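DTDP-4-dehydrorhamnose 3,5-epimerase (Sulfolobus tokodaii, PDB 2B9U) probably catalyses the epimerization of C3' and C5' of dTDP-4-dehydro-6-deoxy-alpha-D-glucose, a step on the pathway to dTDP-L-rhamnose. Local coordinates at residues M1-E6 with I13-K18; R40-I45 with F131-E136; Q121-S126 with W152-V157. One frame throughout, in Å; residues are numbered along the deposited sequence.

Interaction 1 of 3, residues M1-E6 with I13-K18; sequences MPFEFE and ILIKPK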
loop_
_atom_site.group_PDB
_atom_site.type_symbol
_atom_site.label_atom_id
_atom_site.label_comp_id
_atom_site.label_asym_id
_atom_site.label_seq_id
_atom_site.Cartn_x
_atom_site.Cartn_y
_atom_site.Cartn_z
ATOM N N MET A 1 20.117 -5.829 0.513
ATOM C CA MET A 1 19.206 -6.840 1.170
ATOM C C MET A 1 18.080 -6.351 2.147
ATOM O O MET A 1 17.785 -7.031 3.128
ATOM C CB MET A 1 20.027 -7.995 1.791
ATOM C CG MET A 1 20.655 -7.739 3.180
ATOM S SD MET A 1 21.826 -9.051 3.684
ATOM C CE MET A 1 20.802 -10.191 4.644
ATOM N N PRO A 2 17.445 -5.187 1.889
ATOM C CA PRO A 2 16.058 -5.099 2.394
ATOM C C PRO A 2 15.105 -5.949 1.530
ATOM O O PRO A 2 14.010 -6.322 1.969
ATOM C CB PRO A 2 15.718 -3.608 2.248
ATOM C CG PRO A 2 17.033 -2.923 1.978
ATOM C CD PRO A 2 17.875 -3.925 1.263
ATOM N N PHE A 3 15.539 -6.238 0.302
ATOM C CA PHE A 3 14.791 -7.061 -0.639
ATOM C C PHE A 3 15.695 -8.070 -1.359
ATOM O O PHE A 3 16.895 -7.843 -1.523
ATOM C CB PHE A 3 14.088 -6.191 -1.688
ATOM C CG PHE A 3 13.238 -5.092 -1.109
ATOM C CD1 PHE A 3 11.902 -5.330 -0.773
ATOM C CD2 PHE A 3 13.768 -3.820 -0.907
ATOM C CE1 PHE A 3 11.107 -4.330 -0.245
ATOM C CE2 PHE A 3 12.970 -2.790 -0.370
ATOM C CZ PHE A 3 11.631 -3.048 -0.042
ATOM N N GLU A 4 15.088 -9.175 -1.790
ATOM C CA GLU A 4 15.678 -10.079 -2.760
ATOM C C GLU A 4 14.800 -10.111 -4.002
ATOM O O GLU A 4 13.587 -10.208 -3.895
ATOM C CB GLU A 4 15.827 -11.479 -2.171
ATOM C CG GLU A 4 16.937 -11.553 -1.134
ATOM C CD GLU A 4 17.452 -12.965 -0.898
ATOM O OE1 GLU A 4 16.762 -13.949 -1.257
ATOM O OE2 GLU A 4 18.566 -13.081 -0.338
ATOM N N PHE A 5 15.434 -10.023 -5.172
ATOM C CA PHE A 5 14.748 -9.998 -6.460
ATOM C C PHE A 5 15.056 -11.257 -7.273
ATOM O O PHE A 5 16.220 -11.620 -7.440
ATOM C CB PHE A 5 15.170 -8.755 -7.249
ATOM C CG PHE A 5 14.908 -7.452 -6.528
ATOM C CD1 PHE A 5 15.847 -6.926 -5.643
ATOM C CD2 PHE A 5 13.723 -6.745 -6.746
ATOM C CE1 PHE A 5 15.611 -5.720 -4.975
ATOM C CE2 PHE A 5 13.483 -5.525 -6.095
ATOM C CZ PHE A 5 14.428 -5.022 -5.196
ATOM N N GLU A 6 14.002 -11.920 -7.757
ATOM C CA GLU A 6 14.123 -13.089 -8.624
ATOM C C GLU A 6 13.434 -12.875 -9.971
ATOM O O GLU A 6 12.243 -12.562 -10.021
ATOM C CB GLU A 6 13.554 -14.341 -7.949
ATOM C CG GLU A 6 13.886 -14.423 -6.462
ATOM C CD GLU A 6 13.672 -15.797 -5.844
ATOM O OE1 GLU A 6 12.827 -16.571 -6.344
ATOM O OE2 GLU A 6 14.358 -16.086 -4.829
ATOM N N ILE A 13 9.296 -9.960 -12.203
ATOM C CA ILE A 13 10.221 -10.059 -11.094
ATOM C C ILE A 13 9.464 -10.354 -9.805
ATOM O O ILE A 13 8.448 -9.720 -9.513
ATOM C CB ILE A 13 11.070 -8.765 -10.921
ATOM C CG1 ILE A 13 11.904 -8.482 -12.188
ATOM C CG2 ILE A 13 11.994 -8.901 -9.719
ATOM C CD1 ILE A 13 12.825 -7.282 -12.102
ATOM N N LEU A 14 9.954 -11.335 -9.051
ATOM C CA LEU A 14 9.409 -11.607 -7.722
ATOM C C LEU A 14 10.260 -10.875 -6.697
ATOM O O LEU A 14 11.492 -10.982 -6.721
ATOM C CB LEU A 14 9.371 -13.119 -7.421
ATOM C CG LEU A 14 8.701 -13.436 -6.078
ATOM C CD1 LEU A 14 7.292 -13.980 -6.287
ATOM C CD2 LEU A 14 9.562 -14.379 -5.262
ATOM N N ILE A 15 9.604 -10.112 -5.822
ATOM C CA ILE A 15 10.289 -9.358 -4.772
ATOM C C ILE A 15 9.998 -9.967 -3.405
ATOM O O ILE A 15 8.836 -10.234 -3.058
ATOM C CB ILE A 15 9.932 -7.836 -4.788
ATOM C CG1 ILE A 15 10.216 -7.228 -6.149
ATOM C CG2 ILE A 15 10.763 -7.047 -3.764
ATOM C CD1 ILE A 15 8.986 -6.932 -6.933
ATOM N N LYS A 16 11.056 -10.161 -2.621
ATOM C CA LYS A 16 10.926 -10.807 -1.322
ATOM C C LYS A 16 11.427 -9.855 -0.262
ATOM O O LYS A 16 12.619 -9.555 -0.236
ATOM C CB LYS A 16 11.758 -12.083 -1.270
ATOM C CG LYS A 16 11.493 -13.073 -2.370
ATOM C CD LYS A 16 12.656 -14.050 -2.458
ATOM C CE LYS A 16 12.166 -15.480 -2.464
ATOM N NZ LYS A 16 13.290 -16.462 -2.224
ATOM N N PRO A 17 10.514 -9.349 0.596
ATOM C CA PRO A 17 10.905 -8.376 1.617
ATOM C C PRO A 17 11.400 -9.028 2.903
ATOM O O PRO A 17 11.257 -10.228 3.082
ATOM C CB PRO A 17 9.606 -7.583 1.855
ATOM C CG PRO A 17 8.489 -8.570 1.573
ATOM C CD PRO A 17 9.067 -9.647 0.633
ATOM N N LYS A 18 11.965 -8.241 3.807
ATOM C CA LYS A 18 12.371 -8.782 5.093
ATOM C C LYS A 18 11.351 -8.444 6.156
ATOM O O LYS A 18 11.009 -7.282 6.340
ATOM C CB LYS A 18 13.746 -8.262 5.503
ATOM C CG LYS A 18 14.872 -9.174 5.067
ATOM C CD LYS A 18 16.045 -9.042 6.050
ATOM C CE LYS A 18 17.222 -9.831 5.563
ATOM N NZ LYS A 18 17.814 -9.208 4.352
HETATM O O HOH W 1 11.961 -5.157 3.071
#
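The Phe5 ring meets Ile13 CG2 at its edge, while CG1 of Ile15 approaches CD2 of Phe5 obliquely at 3.6 Å. Phe5 and Ile15 lie side by side and point the same way. The Phe3 ring carries a water over one face, toward the rim, and its CD1 touches Ile15 CG2. Both rings belong to the antiparallel beta hairpin of strands 3-9 and 12-22, at the start of the jelly-roll-like fold. Two hydrogen-bonded pairs, Glu4 with Lys16 and Glu6 with Leu14, join the strands. Glu6 N gives Leu14 O a nearly straight bond of 2.9 Å. Phe3, Phe5 and Ile15 share one face of the hairpin. There Phe3 also makes an edge-to-face stack with Phe36, and Ile15 packs on Trp111 of strand 109-112. Glu4, Glu6, Leu14 and Lys16 take the other face. On it Lys16 NZ forms a salt bridge with Glu6 OE2 at 2.8 Å. The ammonium comes from above the carboxylate plane, 49° out of it. Glu4 OE1 is 4.4 Å from Lys16 NZ, too far for a salt bridge, but its negative charge may still help to stabilise the ammonium of Lys16. An alanine in place of Glu6 would probably leave Lys16 NZ without its salt-bridge mate and the end of the lysine freer to move. Alongside that bridge, Lys16 CE lies 3.3 Å from Glu6 OE2.

Interaction 2 of 3, residues R40-I45 with F131-E136; sequences RIPNVI and FITHNE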
loop_
_atom_site.group_PDB
_atom_site.type_symbol
_atom_site.label_atom_id
_atom_site.label_comp_id
_atom_site.label_asym_id
_atom_site.label_seq_id
_atom_site.Cartn_x
_atom_site.Cartn_y
_atom_site.Cartn_z
ATOM N N ARG A 40 15.205 -1.306 -11.986
ATOM C CA ARG A 40 14.524 -0.767 -13.171
ATOM C C ARG A 40 12.998 -0.639 -13.013
ATOM O O ARG A 40 12.270 -0.506 -14.004
ATOM C CB ARG A 40 14.906 -1.559 -14.438
ATOM C CG ARG A 40 16.313 -1.231 -14.978
ATOM C CD ARG A 40 17.015 -2.455 -15.597
ATOM N NE ARG A 40 17.922 -3.062 -14.623
ATOM C CZ ARG A 40 17.674 -4.154 -13.902
ATOM N NH1 ARG A 40 16.537 -4.839 -14.046
ATOM N NH2 ARG A 40 18.583 -4.566 -13.027
ATOM N N ILE A 41 12.525 -0.652 -11.766
ATOM C CA ILE A 41 11.110 -0.373 -11.470
ATOM C C ILE A 41 10.952 1.130 -11.185
ATOM O O ILE A 41 11.634 1.664 -10.304
ATOM C CB ILE A 41 10.579 -1.256 -10.292
ATOM C CG1 ILE A 41 10.832 -2.748 -10.586
ATOM C CG2 ILE A 41 9.088 -0.955 -9.990
ATOM C CD1 ILE A 41 10.576 -3.698 -9.414
ATOM N N PRO A 42 10.077 1.824 -11.944
ATOM C CA PRO A 42 9.942 3.275 -11.805
ATOM C C PRO A 42 9.030 3.722 -10.652
ATOM O O PRO A 42 8.593 2.891 -9.844
ATOM C CB PRO A 42 9.335 3.686 -13.148
ATOM C CG PRO A 42 8.437 2.552 -13.477
ATOM C CD PRO A 42 9.183 1.306 -12.996
ATOM N N ASN A 43 8.756 5.028 -10.579
ATOM C CA ASN A 43 7.957 5.589 -9.481
ATOM C C ASN A 43 6.512 5.100 -9.508
ATOM O O ASN A 43 5.904 4.952 -10.566
ATOM C CB ASN A 43 8.005 7.131 -9.462
ATOM C CG ASN A 43 9.396 7.692 -9.136
ATOM O OD1 ASN A 43 9.675 8.865 -9.388
ATOM N ND2 ASN A 43 10.258 6.874 -8.578
ATOM N N VAL A 44 5.984 4.828 -8.323
ATOM C CA VAL A 44 4.572 4.525 -8.153
ATOM C C VAL A 44 3.761 5.813 -8.325
ATOM O O VAL A 44 4.105 6.850 -7.762
ATOM C CB VAL A 44 4.299 3.860 -6.769
ATOM C CG1 VAL A 44 2.802 3.656 -6.537
ATOM C CG2 VAL A 44 5.036 2.490 -6.664
ATOM N N ILE A 45 2.688 5.741 -9.112
ATOM C CA ILE A 45 1.871 6.914 -9.400
ATOM C C ILE A 45 0.433 6.797 -8.880
ATOM O O ILE A 45 -0.264 7.807 -8.739
ATOM C CB ILE A 45 1.906 7.284 -10.914
ATOM C CG1 ILE A 45 1.559 6.090 -11.817
ATOM C CG2 ILE A 45 3.324 7.742 -11.305
ATOM C CD1 ILE A 45 0.095 5.733 -11.928
ATOM N N PHE A 131 0.381 -1.536 -6.551
ATOM C CA PHE A 131 1.171 -0.323 -6.721
ATOM C C PHE A 131 1.352 -0.119 -8.210
ATOM O O PHE A 131 1.926 -0.982 -8.895
ATOM C CB PHE A 131 2.518 -0.402 -6.010
ATOM C CG PHE A 131 2.416 -0.729 -4.552
ATOM C CD1 PHE A 131 2.057 0.250 -3.629
ATOM C CD2 PHE A 131 2.692 -2.015 -4.096
ATOM C CE1 PHE A 131 1.969 -0.060 -2.265
ATOM C CE2 PHE A 131 2.597 -2.335 -2.747
ATOM C CZ PHE A 131 2.240 -1.351 -1.829
ATOM N N ILE A 132 0.825 0.994 -8.717
ATOM C CA ILE A 132 0.714 1.206 -10.175
ATOM C C ILE A 132 1.733 2.237 -10.643
ATOM O O ILE A 132 1.867 3.324 -10.047
ATOM C CB ILE A 132 -0.759 1.558 -10.600
ATOM C CG1 ILE A 132 -1.664 0.354 -10.373
ATOM C CG2 ILE A 132 -0.881 1.985 -12.094
ATOM C CD1 ILE A 132 -3.108 0.721 -10.147
ATOM N N THR A 133 2.488 1.869 -11.677
ATOM C CA THR A 133 3.526 2.736 -12.234
ATOM C C THR A 133 3.129 3.139 -13.649
ATOM O O THR A 133 2.167 2.596 -14.211
ATOM C CB THR A 133 4.922 2.050 -12.249
ATOM O OG1 THR A 133 4.954 1.046 -13.270
ATOM C CG2 THR A 133 5.264 1.408 -10.875
ATOM N N HIS A 134 3.850 4.118 -14.195
ATOM C CA HIS A 134 3.733 4.584 -15.596
ATOM C C HIS A 134 2.584 5.546 -15.864
ATOM O O HIS A 134 2.813 6.708 -16.218
ATOM C CB HIS A 134 3.696 3.413 -16.601
ATOM C CG HIS A 134 5.003 2.711 -16.761
ATOM N ND1 HIS A 134 5.537 1.906 -15.778
ATOM C CD2 HIS A 134 5.882 2.679 -17.795
ATOM C CE1 HIS A 134 6.686 1.402 -16.199
ATOM N NE2 HIS A 134 6.921 1.860 -17.417
ATOM N N ASN A 135 1.359 5.070 -15.694
ATOM C CA ASN A 135 0.164 5.841 -16.013
ATOM C C ASN A 135 -1.003 5.498 -15.127
ATOM O O ASN A 135 -1.189 4.342 -14.758
ATOM C CB ASN A 135 -0.244 5.609 -17.461
ATOM C CG ASN A 135 0.679 6.298 -18.423
ATOM O OD1 ASN A 135 0.803 7.527 -18.407
ATOM N ND2 ASN A 135 1.368 5.515 -19.236
ATOM N N GLU A 136 -1.801 6.508 -14.803
ATOM C CA GLU A 136 -2.978 6.319 -13.981
ATOM C C GLU A 136 -4.079 5.543 -14.706
ATOM O O GLU A 136 -3.969 5.233 -15.896
ATOM C CB GLU A 136 -3.503 7.673 -13.507
ATOM C CG GLU A 136 -2.549 8.394 -12.584
ATOM C CD GLU A 136 -3.100 9.714 -12.068
ATOM O OE1 GLU A 136 -4.329 9.971 -12.204
ATOM O OE2 GLU A 136 -2.286 10.497 -11.531
HETATM O O HOH W 2 6.107 5.392 -13.100
#
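Phe131 touches Val44 through its CB, which lies 3.9 Å from Val44 CG2. The Phe131 ring leads away from this contact and packs on Phe74 of strand 70-75.

Ile132 supplies the backbone link. Its O accepts Ile45 N at 2.7 Å, with an N-H...O angle of 173°. CA of Val44 adds a CA-H...O contact to the same oxygen. The side chain of Ile132 offers CG2 to Ile45 CD1.

Thr133 packs against the chain at Pro42 and Asn43. Its CB lies 3.5 Å from Asn43 O and also touches Pro42 CG. OG1 sits between the backbone N and the carbonyl carbon (chi1 73°), and from there it shares a 2.7 Å hydrogen bond with His134 ND1. This bond lies in the plane of the imidazole, at its edge, and helps fix the rotation of the ring.

These residues stand where strands 44-52 and 126-133 meet as antiparallel neighbours in the larger sheet of the cupin-type barrel. Strand 44-52 is just beginning here, and strand 126-133 is running out.

His134 brings CE1 to within 3.4 Å of Pro42 CG, and the two side chains cross at about a right angle. A water joins His134 N to Asn43 O and so bridges the two segments.

Asn135 presents its backbone to Ile45, whose CD1 lies 3.4 Å from Asn135 C. Asn135 ND2 is hydrogen-bonded to Glu68 O. Glu136 packs its CG on Ile45 CD1. Its OE2 accepts a hydrogen bond from Glu34 N of the second subunit, which ties Glu136 to the dimer interface. The Glu136 side chain is about 5 Å from that of Tyr137, which probably stacks on the thymidine ring of the substrate.

Interaction 3 of 3, residues Q121-S126 with W152-V157; sequences QALEDS and WPIKEV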
loop_
_atom_site.group_PDB
_atom_site.type_symbol
_atom_site.label_atom_id
_atom_site.label_comp_id
_atom_site.label_asym_id
_atom_site.label_seq_id
_atom_site.Cartn_x
_atom_site.Cartn_y
_atom_site.Cartn_z
ATOM N N GLN A 121 -6.831 -15.388 -9.045
ATOM C CA GLN A 121 -7.922 -15.948 -8.269
ATOM C C GLN A 121 -7.615 -15.892 -6.769
ATOM O O GLN A 121 -6.511 -16.249 -6.327
ATOM C CB GLN A 121 -8.260 -17.377 -8.697
ATOM C CG GLN A 121 -9.491 -17.931 -7.965
ATOM C CD GLN A 121 -9.967 -19.251 -8.516
ATOM O OE1 GLN A 121 -9.183 -20.182 -8.714
ATOM N NE2 GLN A 121 -11.262 -19.348 -8.748
ATOM N N ALA A 122 -8.588 -15.416 -5.994
ATOM C CA ALA A 122 -8.477 -15.456 -4.536
ATOM C C ALA A 122 -8.629 -16.907 -4.056
ATOM O O ALA A 122 -9.636 -17.567 -4.345
ATOM C CB ALA A 122 -9.509 -14.526 -3.888
ATOM N N LEU A 123 -7.599 -17.401 -3.359
ATOM C CA LEU A 123 -7.566 -18.762 -2.842
ATOM C C LEU A 123 -8.261 -18.820 -1.476
ATOM O O LEU A 123 -8.790 -19.849 -1.056
ATOM C CB LEU A 123 -6.103 -19.272 -2.772
ATOM C CG LEU A 123 -5.327 -19.253 -4.098
ATOM C CD1 LEU A 123 -3.913 -19.765 -3.937
ATOM C CD2 LEU A 123 -6.029 -20.041 -5.220
ATOM N N GLU A 124 -8.238 -17.676 -0.810
ATOM C CA GLU A 124 -8.914 -17.401 0.436
ATOM C C GLU A 124 -9.477 -16.010 0.199
ATOM O O GLU A 124 -9.118 -15.354 -0.793
ATOM C CB GLU A 124 -7.894 -17.285 1.589
ATOM C CG GLU A 124 -7.231 -18.556 2.057
ATOM C CD GLU A 124 -6.203 -18.312 3.173
ATOM O OE1 GLU A 124 -6.254 -17.260 3.873
ATOM O OE2 GLU A 124 -5.322 -19.186 3.348
ATOM N N ASP A 125 -10.311 -15.547 1.121
ATOM C CA ASP A 125 -10.700 -14.134 1.199
ATOM C C ASP A 125 -9.410 -13.348 1.293
ATOM O O ASP A 125 -8.605 -13.612 2.193
ATOM C CB ASP A 125 -11.538 -13.865 2.454
ATOM C CG ASP A 125 -13.003 -14.262 2.298
ATOM O OD1 ASP A 125 -13.365 -14.937 1.312
ATOM O OD2 ASP A 125 -13.801 -13.882 3.187
ATOM N N SER A 126 -9.203 -12.414 0.362
ATOM C CA SER A 126 -7.909 -11.732 0.197
ATOM C C SER A 126 -7.986 -10.222 -0.037
ATOM O O SER A 126 -8.856 -9.733 -0.772
ATOM C CB SER A 126 -7.136 -12.317 -0.992
ATOM O OG SER A 126 -6.853 -13.678 -0.800
ATOM N N TRP A 152 -7.654 -22.173 -13.528
ATOM C CA TRP A 152 -7.715 -21.700 -12.146
ATOM C C TRP A 152 -8.081 -22.865 -11.230
ATOM O O TRP A 152 -8.860 -23.728 -11.636
ATOM C CB TRP A 152 -8.776 -20.600 -12.024
ATOM C CG TRP A 152 -8.510 -19.380 -12.903
ATOM C CD1 TRP A 152 -9.171 -19.030 -14.047
ATOM C CD2 TRP A 152 -7.511 -18.376 -12.697
ATOM N NE1 TRP A 152 -8.645 -17.878 -14.569
ATOM C CE2 TRP A 152 -7.630 -17.445 -13.756
ATOM C CE3 TRP A 152 -6.532 -18.167 -11.717
ATOM C CZ2 TRP A 152 -6.807 -16.318 -13.862
ATOM C CZ3 TRP A 152 -5.713 -17.047 -11.825
ATOM C CH2 TRP A 152 -5.853 -16.140 -12.895
ATOM N N PRO A 153 -7.527 -22.896 -9.999
ATOM C CA PRO A 153 -7.767 -24.060 -9.115
ATOM C C PRO A 153 -9.151 -24.156 -8.450
ATOM O O PRO A 153 -9.623 -25.264 -8.176
ATOM C CB PRO A 153 -6.655 -23.946 -8.062
ATOM C CG PRO A 153 -6.303 -22.496 -8.034
ATOM C CD PRO A 153 -6.632 -21.900 -9.385
ATOM N N ILE A 154 -9.803 -23.026 -8.195
ATOM C CA ILE A 154 -11.108 -23.044 -7.525
ATOM C C ILE A 154 -12.231 -23.036 -8.554
ATOM O O ILE A 154 -12.239 -22.221 -9.490
ATOM C CB ILE A 154 -11.244 -21.918 -6.474
ATOM C CG1 ILE A 154 -10.229 -22.139 -5.345
ATOM C CG2 ILE A 154 -12.673 -21.854 -5.900
ATOM C CD1 ILE A 154 -10.002 -20.927 -4.477
ATOM N N LYS A 155 -13.163 -23.966 -8.352
ATOM C CA LYS A 155 -14.245 -24.284 -9.264
ATOM C C LYS A 155 -15.378 -23.268 -9.144
ATOM O O LYS A 155 -15.996 -22.884 -10.145
ATOM C CB LYS A 155 -14.762 -25.689 -8.907
ATOM C CG LYS A 155 -15.692 -26.358 -9.905
ATOM C CD LYS A 155 -15.803 -27.858 -9.555
ATOM C CE LYS A 155 -14.514 -28.634 -9.964
ATOM N NZ LYS A 155 -13.964 -29.535 -8.882
ATOM N N GLU A 156 -15.643 -22.827 -7.918
ATOM C CA GLU A 156 -16.692 -21.836 -7.659
ATOM C C GLU A 156 -16.163 -20.439 -7.956
ATOM O O GLU A 156 -15.909 -19.650 -7.059
ATOM C CB GLU A 156 -17.212 -21.939 -6.220
ATOM C CG GLU A 156 -17.561 -23.367 -5.749
ATOM C CD GLU A 156 -16.338 -24.275 -5.579
ATOM O OE1 GLU A 156 -15.213 -23.755 -5.388
ATOM O OE2 GLU A 156 -16.507 -25.519 -5.639
ATOM N N VAL A 157 -15.997 -20.158 -9.244
ATOM C CA VAL A 157 -15.478 -18.886 -9.726
ATOM C C VAL A 157 -16.517 -17.767 -9.552
ATOM O O VAL A 157 -17.691 -17.934 -9.924
ATOM C CB VAL A 157 -15.049 -19.009 -11.210
ATOM C CG1 VAL A 157 -14.913 -17.629 -11.892
ATOM C CG2 VAL A 157 -13.763 -19.845 -11.346
#
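Gln121 and Trp152 stand with their CA atoms 6.9 Å apart, and the two backbones make no beta pairing, since 152-157 is loop. Gln121 lies at the end of strand 116-122, in the five-stranded antiparallel sheet of the jelly-roll-like fold. The contact fastens the loop that follows strand 142-144 to that end of the sheet.

Gln121 does most of the work. Its chain is extended, with CG anti to the backbone N (chi1 -175°), and its amide reaches the backbone of Ile154 with both ends. OE1 accepts Ile154 N at 3.0 Å, and NE2 donates to Ile154 O at 3.1 Å. The second bond is close to straight, with Ile154 O near the plane of the glutamine amide. In this way one side-chain amide grips both polar backbone atoms of a single residue. NE2 also donates to Gly55 O, a third bond to the amide of this buried residue. These bonds fix which way the amide is turned.

Apolar groups pack around it. Ile154 CB lies against the amide, 3.4 Å from NE2, and Val157 CG2 touches the same nitrogen. Gln121 CB rests 3.6 Å from Trp152 CE3. The indole is anchored by its own NE1, bonded to Tyr147 O, and also packs on Leu60 and Val83. Leu123 crosses Pro153 at about a right angle, with CD2 on Pro153 CG. At the strand end, Ile154 CD1 comes 3.4 Å from Ala122 O.

How the interactions relate
Interactions 1 and 2 reach the same seven-stranded sheet, and their nearest atoms are about 4 Å apart. Trp111 of strand 109-112 packs against both. Interaction 3 lies at the other sheet, with its centre about 27 Å from that of interaction 2 and on the opposite side of the chain's centre. Each contact is partly buried. The hairpin of interaction 1 has one apolar face, with both phenylalanines and Ile15, and another that carries the charged residues beside Leu14. Interaction 2 has one direct backbone bond, a water bridge and apolar packing, and it alone touches the second subunit. In interaction 3 a buried side-chain amide replaces strand pairing and holds a loop.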